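Local coordinates for protein possible hydrolase (Mycobacterium tuberculosis, PDB 6WYN) that hydrolyses carboxylic esters, preferring short, straight alkyl chains, and is likely involved in ester or lipid metabolism in Mycobacterium tuberculosis, at residues 68-73 / 141-146; 112-117 / 135-140; 86-91 / 159-164; 74-79 / 97-102; 154-159 / 251-256. One frame throughout, in Å; residues are numbered along the deposited sequence.

Contact 1 of 5, residues 68-73 / 141-146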
# COMPACT_ATOMS: atom_id res chain seq x y z
N VAL A 68 13.10 5.56 7.92
CA VAL A 68 13.96 4.55 8.58
C VAL A 68 14.32 3.46 7.54
O VAL A 68 13.65 3.35 6.47
CB VAL A 68 13.35 3.99 9.87
CG1 VAL A 68 13.13 5.06 10.93
CG2 VAL A 68 12.05 3.25 9.63
N GLN A 69 15.40 2.71 7.82
CA GLN A 69 15.84 1.62 6.92
C GLN A 69 16.44 0.50 7.76
O GLN A 69 17.20 0.80 8.74
CB GLN A 69 16.79 2.17 5.87
CG GLN A 69 17.30 1.08 4.91
CD GLN A 69 18.41 1.57 4.02
OE1 GLN A 69 18.69 2.75 4.00
NE2 GLN A 69 19.13 0.66 3.37
N ALA A 70 16.12 -0.74 7.39
CA ALA A 70 16.87 -1.92 7.87
C ALA A 70 17.15 -2.79 6.66
O ALA A 70 16.21 -3.49 6.21
CB ALA A 70 16.14 -2.68 8.92
N GLY A 71 18.32 -2.59 6.04
CA GLY A 71 18.74 -3.39 4.89
C GLY A 71 17.91 -3.05 3.69
O GLY A 71 17.86 -1.85 3.33
N ALA A 72 17.24 -4.07 3.14
CA ALA A 72 16.44 -4.01 1.89
C ALA A 72 15.13 -3.19 2.02
O ALA A 72 14.56 -2.84 0.94
CB ALA A 72 16.14 -5.43 1.46
N ILE A 73 14.68 -2.87 3.23
CA ILE A 73 13.36 -2.20 3.50
C ILE A 73 13.56 -0.77 4.04
O ILE A 73 14.20 -0.60 5.09
CB ILE A 73 12.53 -3.01 4.50
CG1 ILE A 73 12.28 -4.43 3.97
CG2 ILE A 73 11.21 -2.27 4.81
CD1 ILE A 73 11.70 -4.44 2.58
N LEU A 141 9.98 -5.65 10.74
CA LEU A 141 8.80 -5.26 11.56
C LEU A 141 9.02 -5.68 13.00
O LEU A 141 8.62 -4.92 13.88
CB LEU A 141 7.53 -5.88 10.96
CG LEU A 141 7.23 -5.44 9.53
CD1 LEU A 141 6.00 -6.15 8.96
CD2 LEU A 141 7.04 -3.93 9.46
N ARG A 142 9.62 -6.83 13.26
CA ARG A 142 9.98 -7.25 14.64
C ARG A 142 10.89 -6.20 15.26
O ARG A 142 10.74 -5.96 16.43
CB ARG A 142 10.78 -8.55 14.71
CG ARG A 142 10.02 -9.79 14.29
CD ARG A 142 10.44 -11.07 15.02
NE ARG A 142 9.46 -12.05 14.60
CZ ARG A 142 8.37 -12.39 15.29
NH1 ARG A 142 8.17 -11.91 16.51
NH2 ARG A 142 7.51 -13.25 14.78
N GLU A 143 11.80 -5.63 14.49
CA GLU A 143 12.74 -4.59 14.99
C GLU A 143 11.99 -3.24 15.11
O GLU A 143 12.07 -2.65 16.15
CB GLU A 143 13.96 -4.50 14.06
CG GLU A 143 14.89 -3.29 14.29
CD GLU A 143 16.03 -3.02 13.29
OE1 GLU A 143 16.65 -1.87 13.35
OE2 GLU A 143 16.33 -3.92 12.42
N LEU A 144 11.32 -2.77 14.05
CA LEU A 144 10.82 -1.37 13.99
C LEU A 144 9.36 -1.21 14.51
O LEU A 144 8.97 -0.06 14.83
CB LEU A 144 10.97 -0.88 12.55
CG LEU A 144 12.40 -0.76 12.05
CD1 LEU A 144 12.44 -0.45 10.57
CD2 LEU A 144 13.16 0.32 12.83
N ALA A 145 8.54 -2.26 14.58
CA ALA A 145 7.12 -2.13 14.97
C ALA A 145 6.65 -3.36 15.74
O ALA A 145 5.64 -3.96 15.40
CB ALA A 145 6.28 -1.91 13.73
N PRO A 146 7.40 -3.80 16.78
CA PRO A 146 7.03 -5.00 17.52
C PRO A 146 5.69 -4.88 18.28
O PRO A 146 5.04 -5.88 18.52
CB PRO A 146 8.20 -5.16 18.51
CG PRO A 146 8.78 -3.78 18.67
CD PRO A 146 8.64 -3.19 17.28
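The Glu143 carboxylate approaches Ala70 through one of its oxygens, with OE2 lying 3.7 Å from Ala70 CB. A second flat group, the Gln69 amide, stands at the turn: NE2 donates nearly in its own amide plane to Gly71 O at 2.8 Å, and the nitrogen also lies in the carbonyl plane, with an N-H...O angle of 161°. Glu143 spans the gap to the strand as an extended chain, CG being anti to the backbone N (chi1 169°). Two residues before Ala70 in the strand, Val68 runs antiparallel alongside Leu144, and Val68 CG2 comes within 3.8 Å of Leu144 CD1. The two segments are the end of strand 65-70, an edge strand of the central sheet, and the last turn of helix 130-144. Ala70 to Ile73 forms a type II' turn, with Gly71 at its positive-phi position, and Ala70 N bonds Ile73 O at 3.0 Å, with a weak return bond from Ile73 N to Ala70 O, closing the hairpin to strand 73-78. On the helix side, Ala145 N still bonds Leu141 O at 2.8 Å, although Ala145 itself has left helical geometry. Leu144 also packs on Leu110 and Arg77, while Arg142 forms a salt bridge with Asp170.

Contact 2 of 5, residues 112-117 / 135-140; sequences VDLPGH and ETLAPV
Leu137 splays its two methyl branches over Val112 and Leu114. Its CD2 sits 3.3 Å from Val112 CG1, a locally tight approach, and these two side chains pass alongside each other, heading opposite ways. The other branch, CD1, meets Leu114 CD2 at 3.8 Å, where Leu114 lies crosswise to Leu137. A chi1 of -177° turns CG1 of Val112, rather than CG2, to the helix. One residue on in the loop and one residue back in the helix, Pro115 CG lies a loose 4.4 Å from Thr136 CG2. No hydrogen bond crosses between the two segments; they meet through apolar side chains, burying 183 Å² in all. Leu114 to His117 makes a type II turn with Gly116 at positive phi, and His117 ND1 donates to Pro115 O at 2.7 Å, with the nitrogen lying above the carbonyl plane. Leu114 N is bonded to His89 NE2, which ties the loop to the residues after strand 85-88. In this alpha/beta-hydrolase fold, helix 130-144 covers the loop leaving strand 109-112, and the Leu114 side chain lies about 8 Å from that of Ser155, the assigned nucleophile. Ile73 of strand 73-78 flanks Val112 and Pro115, while Thr160 and Leu164 of helix 156-167 lie against Leu137 and Ala138 of helix 130-144.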
# COMPACT_ATOMS: atom_id res chain seq x y z
N VAL A 112 5.43 1.15 5.38
CA VAL A 112 6.62 0.50 4.79
C VAL A 112 6.65 0.57 3.28
O VAL A 112 5.60 0.50 2.68
CB VAL A 112 6.65 -0.97 5.23
CG1 VAL A 112 7.89 -1.65 4.71
CG2 VAL A 112 6.56 -1.12 6.73
N ASP A 113 7.84 0.76 2.71
CA ASP A 113 8.03 0.59 1.25
C ASP A 113 8.24 -0.90 0.98
O ASP A 113 9.17 -1.47 1.53
CB ASP A 113 9.21 1.40 0.71
CG ASP A 113 9.02 2.92 0.64
OD1 ASP A 113 7.86 3.35 0.43
OD2 ASP A 113 10.04 3.67 0.78
N LEU A 114 7.33 -1.53 0.24
CA LEU A 114 7.45 -2.93 -0.17
C LEU A 114 8.72 -3.06 -1.01
O LEU A 114 9.09 -2.14 -1.72
CB LEU A 114 6.22 -3.38 -0.96
CG LEU A 114 4.90 -3.47 -0.19
CD1 LEU A 114 3.86 -3.97 -1.16
CD2 LEU A 114 4.98 -4.35 1.06
N PRO A 115 9.38 -4.23 -1.02
CA PRO A 115 10.43 -4.51 -2.00
C PRO A 115 10.00 -4.02 -3.37
O PRO A 115 8.83 -4.15 -3.81
CB PRO A 115 10.59 -6.02 -1.91
CG PRO A 115 10.24 -6.31 -0.50
CD PRO A 115 9.12 -5.36 -0.12
N GLY A 116 10.93 -3.42 -4.06
CA GLY A 116 10.73 -2.96 -5.43
C GLY A 116 10.03 -1.63 -5.52
O GLY A 116 9.67 -1.24 -6.62
N HIS A 117 9.80 -0.96 -4.40
CA HIS A 117 8.98 0.27 -4.34
C HIS A 117 9.60 1.29 -3.37
O HIS A 117 10.30 0.89 -2.39
CB HIS A 117 7.59 -0.12 -3.85
CG HIS A 117 6.84 -1.04 -4.75
ND1 HIS A 117 6.95 -2.42 -4.64
CD2 HIS A 117 5.93 -0.78 -5.72
CE1 HIS A 117 6.14 -2.97 -5.54
NE2 HIS A 117 5.53 -1.98 -6.23
N GLU A 135 8.60 -12.47 3.82
CA GLU A 135 9.90 -13.03 4.32
C GLU A 135 10.90 -11.88 4.58
O GLU A 135 11.49 -11.87 5.61
CB GLU A 135 10.50 -14.00 3.28
CG GLU A 135 9.78 -15.33 3.21
CD GLU A 135 10.01 -16.30 4.37
OE1 GLU A 135 9.54 -17.46 4.27
OE2 GLU A 135 10.67 -15.92 5.37
N THR A 136 11.07 -10.96 3.65
CA THR A 136 11.93 -9.77 3.83
C THR A 136 11.42 -8.93 5.03
O THR A 136 12.23 -8.54 5.93
CB THR A 136 12.00 -9.02 2.51
OG1 THR A 136 12.32 -9.92 1.43
CG2 THR A 136 12.96 -7.86 2.57
N LEU A 137 10.10 -8.71 5.14
CA LEU A 137 9.54 -7.69 6.06
C LEU A 137 9.52 -8.18 7.49
O LEU A 137 9.69 -7.34 8.34
CB LEU A 137 8.13 -7.26 5.62
CG LEU A 137 8.09 -6.24 4.48
CD1 LEU A 137 6.73 -6.24 3.80
CD2 LEU A 137 8.39 -4.87 5.01
N ALA A 138 9.28 -9.47 7.77
CA ALA A 138 8.96 -9.88 9.15
C ALA A 138 10.05 -9.46 10.14
O ALA A 138 9.75 -8.90 11.22
CB ALA A 138 8.70 -11.38 9.21
N PRO A 139 11.34 -9.74 9.89
CA PRO A 139 12.39 -9.39 10.86
C PRO A 139 12.51 -7.86 11.04
O PRO A 139 12.77 -7.37 12.09
CB PRO A 139 13.70 -9.96 10.26
CG PRO A 139 13.33 -10.66 8.99
CD PRO A 139 11.86 -10.38 8.68
N VAL A 140 12.28 -7.11 9.97
CA VAL A 140 12.32 -5.62 10.05
C VAL A 140 11.19 -5.12 10.95
O VAL A 140 11.42 -4.28 11.81
CB VAL A 140 12.27 -5.03 8.64
CG1 VAL A 140 12.17 -3.48 8.66
CG2 VAL A 140 13.49 -5.49 7.84

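Contact 3 of 5, residues 86-91 / 159-164; sequences IFLHGG and LTAIRL
In the alpha/beta-hydrolase fold, the helix that follows the nucleophile packs over the central sheet, and here helix 156-167 meets strand 85-88 in that way. Their short segments approach to 9.4 Å between axes, with an angle of 131° between chain directions. One methyl carries the contact. Leu88 CD1 meets Leu164 CD1 tip to tip at 4.0 Å. The same Leu88 CD1 lies 4.1 Å from Thr160 CG2. On the neighbouring residue, Ala161 CB is 4.3 Å from Leu88 CD1. Three residues of the helix, two of them consecutive and the third one turn on, therefore receive a single leucine branch. In Thr160, a chi1 of -57° sets OG1 beside the backbone N and leaves CG2 anti to it, facing the strand, while the hydroxyl goes back to Leu156 O in the preceding turn. The next strand of the sheet, 150-154, adds Val151, which touches both Leu88 and Ala161, and Leu164 is backed by Leu141 of helix 130-144. Past the strand, the chain continues as His89, Gly90 and Gly91. A His-Gly pair at this point is familiar from the oxyanion-hole region of the superfamily, and Gly91 influences substrate selectivity. Gly90 N is held by Gln93 OE1. His89 ND1 donates to Gly90 O at 2.7 Å; that oxygen lies in the imidazole plane, although the donor is tilted 34° from the carbonyl plane.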
# COMPACT_ATOMS: atom_id res chain seq x y z
N ILE A 86 0.78 -0.70 11.36
CA ILE A 86 1.61 -0.87 10.14
C ILE A 86 0.73 -0.74 8.91
O ILE A 86 -0.31 -1.40 8.87
CB ILE A 86 2.29 -2.24 10.21
CG1 ILE A 86 3.13 -2.40 11.48
CG2 ILE A 86 3.11 -2.43 8.96
CD1 ILE A 86 3.42 -3.87 11.81
N PHE A 87 1.17 0.03 7.92
CA PHE A 87 0.46 0.22 6.64
C PHE A 87 1.34 -0.33 5.52
O PHE A 87 2.55 0.02 5.51
CB PHE A 87 0.18 1.71 6.43
CG PHE A 87 -0.84 2.31 7.35
CD1 PHE A 87 -0.47 2.89 8.55
CD2 PHE A 87 -2.18 2.36 6.97
CE1 PHE A 87 -1.41 3.48 9.38
CE2 PHE A 87 -3.13 2.91 7.83
CZ PHE A 87 -2.74 3.49 9.01
N LEU A 88 0.75 -1.12 4.63
CA LEU A 88 1.43 -1.69 3.44
C LEU A 88 0.67 -1.25 2.20
O LEU A 88 -0.49 -1.65 2.05
CB LEU A 88 1.48 -3.21 3.58
CG LEU A 88 2.08 -3.71 4.90
CD1 LEU A 88 2.14 -5.22 4.92
CD2 LEU A 88 3.51 -3.21 5.08
N HIS A 89 1.32 -0.47 1.35
CA HIS A 89 0.75 0.04 0.08
C HIS A 89 0.55 -1.04 -0.99
O HIS A 89 0.93 -2.24 -0.84
CB HIS A 89 1.70 1.12 -0.45
CG HIS A 89 3.03 0.59 -0.83
ND1 HIS A 89 3.25 -0.04 -2.04
CD2 HIS A 89 4.24 0.66 -0.19
CE1 HIS A 89 4.54 -0.37 -2.11
NE2 HIS A 89 5.16 0.08 -1.02
N GLY A 90 -0.02 -0.62 -2.12
CA GLY A 90 -0.29 -1.53 -3.25
C GLY A 90 0.86 -1.61 -4.25
O GLY A 90 1.84 -0.81 -4.20
N GLY A 91 0.72 -2.52 -5.21
CA GLY A 91 1.56 -2.48 -6.44
C GLY A 91 1.63 -1.10 -7.04
O GLY A 91 0.56 -0.42 -7.22
N LEU A 159 -2.29 -8.67 0.79
CA LEU A 159 -1.90 -10.11 0.70
C LEU A 159 -0.57 -10.30 1.45
O LEU A 159 -0.43 -11.29 2.19
CB LEU A 159 -1.82 -10.52 -0.77
CG LEU A 159 -3.10 -10.28 -1.59
CD1 LEU A 159 -3.05 -11.04 -2.89
CD2 LEU A 159 -4.33 -10.69 -0.81
N THR A 160 0.32 -9.30 1.41
CA THR A 160 1.57 -9.33 2.21
C THR A 160 1.19 -9.45 3.68
O THR A 160 1.77 -10.27 4.39
CB THR A 160 2.49 -8.15 1.88
OG1 THR A 160 2.73 -8.25 0.48
CG2 THR A 160 3.79 -8.19 2.64
N ALA A 161 0.18 -8.70 4.11
CA ALA A 161 -0.29 -8.70 5.51
C ALA A 161 -0.82 -10.07 5.88
O ALA A 161 -0.58 -10.50 7.00
CB ALA A 161 -1.33 -7.65 5.74
N ILE A 162 -1.57 -10.71 5.00
CA ILE A 162 -2.09 -12.06 5.28
C ILE A 162 -0.90 -12.98 5.56
O ILE A 162 -0.94 -13.66 6.57
CB ILE A 162 -2.96 -12.57 4.12
CG1 ILE A 162 -4.30 -11.85 4.09
CG2 ILE A 162 -3.13 -14.09 4.25
CD1 ILE A 162 -5.08 -12.06 2.82
N ARG A 163 0.10 -12.99 4.69
CA ARG A 163 1.27 -13.89 4.85
C ARG A 163 2.00 -13.56 6.16
O ARG A 163 2.24 -14.50 6.97
CB ARG A 163 2.17 -13.84 3.62
CG ARG A 163 3.26 -14.91 3.69
CD ARG A 163 2.83 -16.29 4.23
NE ARG A 163 3.96 -17.18 4.41
CZ ARG A 163 3.91 -18.42 4.91
NH1 ARG A 163 5.03 -19.12 5.03
NH2 ARG A 163 2.76 -18.96 5.28
N LEU A 164 2.19 -12.28 6.47
CA LEU A 164 2.78 -11.90 7.78
C LEU A 164 1.95 -12.47 8.93
O LEU A 164 2.55 -13.00 9.91
CB LEU A 164 2.86 -10.38 7.91
CG LEU A 164 3.95 -9.72 7.07
CD1 LEU A 164 3.74 -8.21 7.01
CD2 LEU A 164 5.34 -10.05 7.66

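Contact 4 of 5, residues 74-79 / 97-102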
# COMPACT_ATOMS: atom_id res chain seq x y z
N SER A 74 12.94 0.20 3.36
CA SER A 74 12.78 1.59 3.83
C SER A 74 11.34 1.76 4.33
O SER A 74 10.45 1.02 3.84
CB SER A 74 13.13 2.54 2.75
OG SER A 74 13.33 3.82 3.31
N ALA A 75 11.10 2.67 5.27
CA ALA A 75 9.76 2.94 5.81
C ALA A 75 9.72 4.38 6.29
O ALA A 75 10.82 4.99 6.50
CB ALA A 75 9.38 1.97 6.89
N LEU A 76 8.50 4.91 6.37
CA LEU A 76 8.24 6.19 7.11
C LEU A 76 7.71 5.85 8.49
O LEU A 76 6.72 5.10 8.60
CB LEU A 76 7.24 7.02 6.31
CG LEU A 76 7.71 7.47 4.95
CD1 LEU A 76 6.63 8.26 4.24
CD2 LEU A 76 8.97 8.31 5.08
N ARG A 77 8.35 6.39 9.52
CA ARG A 77 7.95 6.19 10.93
C ARG A 77 7.34 7.50 11.41
O ARG A 77 8.06 8.54 11.43
CB ARG A 77 9.12 5.74 11.80
CG ARG A 77 8.71 5.36 13.22
CD ARG A 77 9.78 4.59 13.97
NE ARG A 77 10.95 5.46 14.13
CZ ARG A 77 12.17 5.03 14.41
NH1 ARG A 77 13.17 5.90 14.47
NH2 ARG A 77 12.39 3.75 14.65
N TRP A 78 6.06 7.43 11.78
CA TRP A 78 5.22 8.59 12.19
C TRP A 78 5.02 8.58 13.69
O TRP A 78 4.70 7.49 14.22
CB TRP A 78 3.86 8.50 11.50
CG TRP A 78 3.92 8.56 10.01
CD1 TRP A 78 4.17 7.55 9.11
CD2 TRP A 78 3.65 9.73 9.25
NE1 TRP A 78 4.07 8.03 7.84
CE2 TRP A 78 3.72 9.36 7.90
CE3 TRP A 78 3.31 11.04 9.61
CZ2 TRP A 78 3.50 10.29 6.88
CZ3 TRP A 78 3.06 11.94 8.60
CH2 TRP A 78 3.15 11.57 7.25
N GLY A 79 5.16 9.76 14.31
CA GLY A 79 4.77 9.97 15.71
C GLY A 79 5.75 9.38 16.70
O GLY A 79 5.28 9.07 17.82
N THR A 97 1.60 6.92 0.01
CA THR A 97 0.16 6.73 -0.31
C THR A 97 -0.63 6.89 0.99
O THR A 97 -1.80 7.30 0.96
CB THR A 97 -0.13 5.36 -0.98
OG1 THR A 97 -1.43 5.38 -1.57
CG2 THR A 97 -0.10 4.21 -0.01
N TRP A 98 -0.03 6.57 2.12
CA TRP A 98 -0.74 6.61 3.41
C TRP A 98 -0.70 7.97 4.12
O TRP A 98 -1.32 8.04 5.18
CB TRP A 98 -0.23 5.53 4.33
CG TRP A 98 -0.35 4.17 3.76
CD1 TRP A 98 0.65 3.39 3.25
CD2 TRP A 98 -1.57 3.45 3.62
NE1 TRP A 98 0.14 2.17 2.90
CE2 TRP A 98 -1.23 2.20 3.05
CE3 TRP A 98 -2.90 3.73 3.92
CZ2 TRP A 98 -2.19 1.24 2.77
CZ3 TRP A 98 -3.85 2.78 3.63
CH2 TRP A 98 -3.48 1.53 3.13
N ASP A 99 0.01 8.97 3.61
CA ASP A 99 0.27 10.24 4.34
C ASP A 99 -1.06 10.83 4.88
O ASP A 99 -1.13 11.24 6.05
CB ASP A 99 1.00 11.24 3.45
CG ASP A 99 2.45 10.89 3.12
OD1 ASP A 99 2.97 9.85 3.66
OD2 ASP A 99 3.03 11.66 2.29
N THR A 100 -2.07 10.91 4.03
CA THR A 100 -3.33 11.60 4.39
C THR A 100 -3.97 10.81 5.49
O THR A 100 -4.33 11.40 6.51
CB THR A 100 -4.23 11.87 3.18
OG1 THR A 100 -3.56 12.76 2.30
CG2 THR A 100 -5.56 12.45 3.62
N VAL A 101 -4.10 9.50 5.30
CA VAL A 101 -4.74 8.64 6.32
C VAL A 101 -3.97 8.76 7.65
O VAL A 101 -4.58 8.82 8.72
CB VAL A 101 -4.85 7.19 5.81
CG1 VAL A 101 -5.12 6.20 6.92
CG2 VAL A 101 -5.91 7.05 4.73
N ILE A 102 -2.64 8.66 7.61
CA ILE A 102 -1.84 8.65 8.85
C ILE A 102 -1.98 10.02 9.54
O ILE A 102 -2.18 10.03 10.72
CB ILE A 102 -0.40 8.22 8.52
CG1 ILE A 102 -0.44 6.73 8.20
CG2 ILE A 102 0.55 8.53 9.66
CD1 ILE A 102 0.88 6.20 7.76
O HOH W 1 3.08 7.44 4.98
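Ile102 lays its CG2 methyl over one face of the Trp78 indole, 3.5 Å from the centroid of the five-membered ring and only 18° off its normal, a CH-pi contact. Ile102 CG2 is nearest Trp78 CD2, at the fusion of the two rings, 3.3 Å away. The other branch of Ile102 runs along the ring, bringing CD1 to 3.7 Å from Trp78 NE1. The indole is swung toward helix 99-105 by a chi1 of -62°, which places CG anti to the carbonyl carbon. Its six-membered edge meets Asp99: OD1 lies in the ring plane, 3.3 Å from Trp78 CZ2, with ring and carboxylate planes 63° apart. Leu76 comes in nearly perpendicular to the Asp99 side chain, its CD1 being 4.0 Å from Asp99 OD1. A water bridges the polar atoms, donating to Asp99 OD1 at 2.8 Å and accepting a weak bond from Trp78 NE1 at 3.1 Å. Asp99 OD2 is hydrogen-bonded to His96 ND1. The contact joins strand 73-78 of the sheet to the helix after strand 85-88. Chemically, a buried carboxylate is served by a water, an imidazole and the slightly positive rim of an indole, an environment consistent with its remaining ionised.

Contact 5 of 5, residues 154-159 / 251-256; sequences MSLGGL and DAIRTF
Leu156 is the residue of the helix start that touches the loop, and it does so with both methyl branches. CD1 comes to the edge of the Phe256 ring, near its plane, 4.1 Å from Phe256 CD2. Leu156 CD2 lies 4.3 Å from Ile253 CD1. A chi1 of -179° sends the leucine side chain away from the helix start, and the two methyls then part toward Phe256 and Ile253. Within the loop, Ile253 CG2 sits over the centre of one face of the Phe256 ring, 4.3 Å above it, placing the two loop side chains side by side against Leu156. Leu156 directly follows Ser155 in the nucleophile elbow, Gly-X-Ser-X-Gly, between strand 150-154 and helix 156-167. Ser155, assigned as the nucleophile, has the strained backbone of such an elbow (phi 46°), and its OG is hydrogen-bonded to His310 NE2 of the proposed triad. Further out, Leu156 rests on Pro130 and Asn133 of helix 130-144. Phe256 leans on Ala189 and Arg196 of helix 182-200, and its side chain is about 5 Å from that of His188, a residue that affects substrate selectivity. The Ile253 side chain comes within about 4 Å of Gly91, while Asp251 is tied to Gly116 through the backbone and to Tyr128 through OD2.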
# COMPACT_ATOMS: atom_id res chain seq x y z
N MET A 154 -3.15 -2.48 1.47
CA MET A 154 -3.94 -2.31 0.23
C MET A 154 -3.40 -3.22 -0.89
O MET A 154 -2.17 -3.25 -1.14
CB MET A 154 -3.90 -0.85 -0.21
CG MET A 154 -4.77 -0.58 -1.40
SD MET A 154 -3.69 -0.25 -2.80
CE MET A 154 -4.87 -0.03 -4.13
N SER A 155 -4.29 -3.90 -1.61
CA SER A 155 -3.91 -4.76 -2.79
C SER A 155 -2.68 -5.67 -2.49
O SER A 155 -2.77 -6.50 -1.61
CB SER A 155 -3.77 -3.92 -4.03
OG SER A 155 -4.02 -4.74 -5.18
N LEU A 156 -1.56 -5.58 -3.20
CA LEU A 156 -0.36 -6.42 -2.89
C LEU A 156 0.00 -6.34 -1.40
O LEU A 156 0.33 -7.36 -0.79
CB LEU A 156 0.78 -5.88 -3.75
CG LEU A 156 2.12 -6.60 -3.62
CD1 LEU A 156 1.99 -8.11 -3.93
CD2 LEU A 156 3.12 -5.95 -4.58
N GLY A 157 -0.07 -5.15 -0.81
CA GLY A 157 0.13 -4.93 0.62
C GLY A 157 -0.79 -5.73 1.49
O GLY A 157 -0.33 -6.20 2.55
N GLY A 158 -2.09 -5.83 1.14
CA GLY A 158 -3.05 -6.63 1.92
C GLY A 158 -2.72 -8.12 1.92
O GLY A 158 -2.85 -8.77 3.00
N LEU A 159 -2.29 -8.67 0.79
CA LEU A 159 -1.90 -10.11 0.70
C LEU A 159 -0.57 -10.30 1.45
O LEU A 159 -0.43 -11.29 2.19
CB LEU A 159 -1.82 -10.52 -0.77
CG LEU A 159 -3.10 -10.28 -1.59
CD1 LEU A 159 -3.05 -11.04 -2.89
CD2 LEU A 159 -4.33 -10.69 -0.81
N ASP A 251 9.77 -0.59 -9.45
CA ASP A 251 10.26 -1.56 -10.45
C ASP A 251 9.00 -2.09 -11.11
O ASP A 251 8.05 -2.50 -10.34
CB ASP A 251 11.05 -2.68 -9.76
CG ASP A 251 11.79 -3.64 -10.70
OD1 ASP A 251 11.86 -3.36 -11.88
OD2 ASP A 251 12.21 -4.68 -10.23
N ALA A 252 8.94 -2.04 -12.44
CA ALA A 252 7.99 -2.91 -13.18
C ALA A 252 7.92 -4.21 -12.37
O ALA A 252 8.94 -4.58 -11.86
CB ALA A 252 8.46 -3.12 -14.62
N ILE A 253 6.73 -4.70 -12.06
CA ILE A 253 6.53 -6.05 -11.46
C ILE A 253 6.39 -6.98 -12.67
O ILE A 253 5.31 -6.92 -13.37
CB ILE A 253 5.30 -6.12 -10.54
CG1 ILE A 253 5.21 -4.92 -9.58
CG2 ILE A 253 5.27 -7.44 -9.79
CD1 ILE A 253 3.97 -4.93 -8.69
N ARG A 254 7.44 -7.74 -12.90
CA ARG A 254 7.36 -8.77 -13.95
C ARG A 254 6.45 -9.86 -13.41
O ARG A 254 5.78 -10.48 -14.25
CB ARG A 254 8.74 -9.41 -14.13
CG ARG A 254 8.87 -10.24 -15.41
CD ARG A 254 10.17 -10.99 -15.62
NE ARG A 254 10.27 -12.17 -14.78
CZ ARG A 254 10.99 -12.21 -13.68
NH1 ARG A 254 11.05 -13.30 -12.93
NH2 ARG A 254 11.67 -11.13 -13.33
N THR A 255 6.33 -9.99 -12.07
CA THR A 255 5.64 -11.21 -11.53
C THR A 255 5.08 -11.09 -10.09
O THR A 255 5.82 -10.46 -9.31
CB THR A 255 6.66 -12.34 -11.62
OG1 THR A 255 5.87 -13.49 -11.78
CG2 THR A 255 7.49 -12.46 -10.39
N PHE A 256 3.93 -11.70 -9.77
CA PHE A 256 3.35 -11.73 -8.39
C PHE A 256 3.63 -13.12 -7.80
O PHE A 256 4.77 -13.59 -7.99
CB PHE A 256 1.85 -11.42 -8.43
CG PHE A 256 1.51 -10.02 -8.87
CD1 PHE A 256 1.28 -9.73 -10.20
CD2 PHE A 256 1.40 -8.99 -7.94
CE1 PHE A 256 0.96 -8.44 -10.61
CE2 PHE A 256 1.08 -7.71 -8.35
CZ PHE A 256 0.86 -7.43 -9.68

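Contacts 1 to 4 pack helices on one mixed sheet or, in contact 2, on the loop leaving it; strands 65-70, 73-78, 109-112 and 85-88 supply or lead into their first segments in spatial order 1, 4, 2, 3. Helix 130-144 serves contacts 1 and 2, with centres 8 Å apart, and helix 156-167 serves contacts 3 and 5, which share Leu159 and lie 9 Å apart. Contacts 1 and 3 interlock along the chain, as do contacts 3 and 5, whereas contact 4 closes before contact 2 opens. Contact 4, centred 19 Å from contact 5, is remote from the annotated sites; contacts 3 and 5 place the same helix against the sheet and against the loop near the selectivity residues.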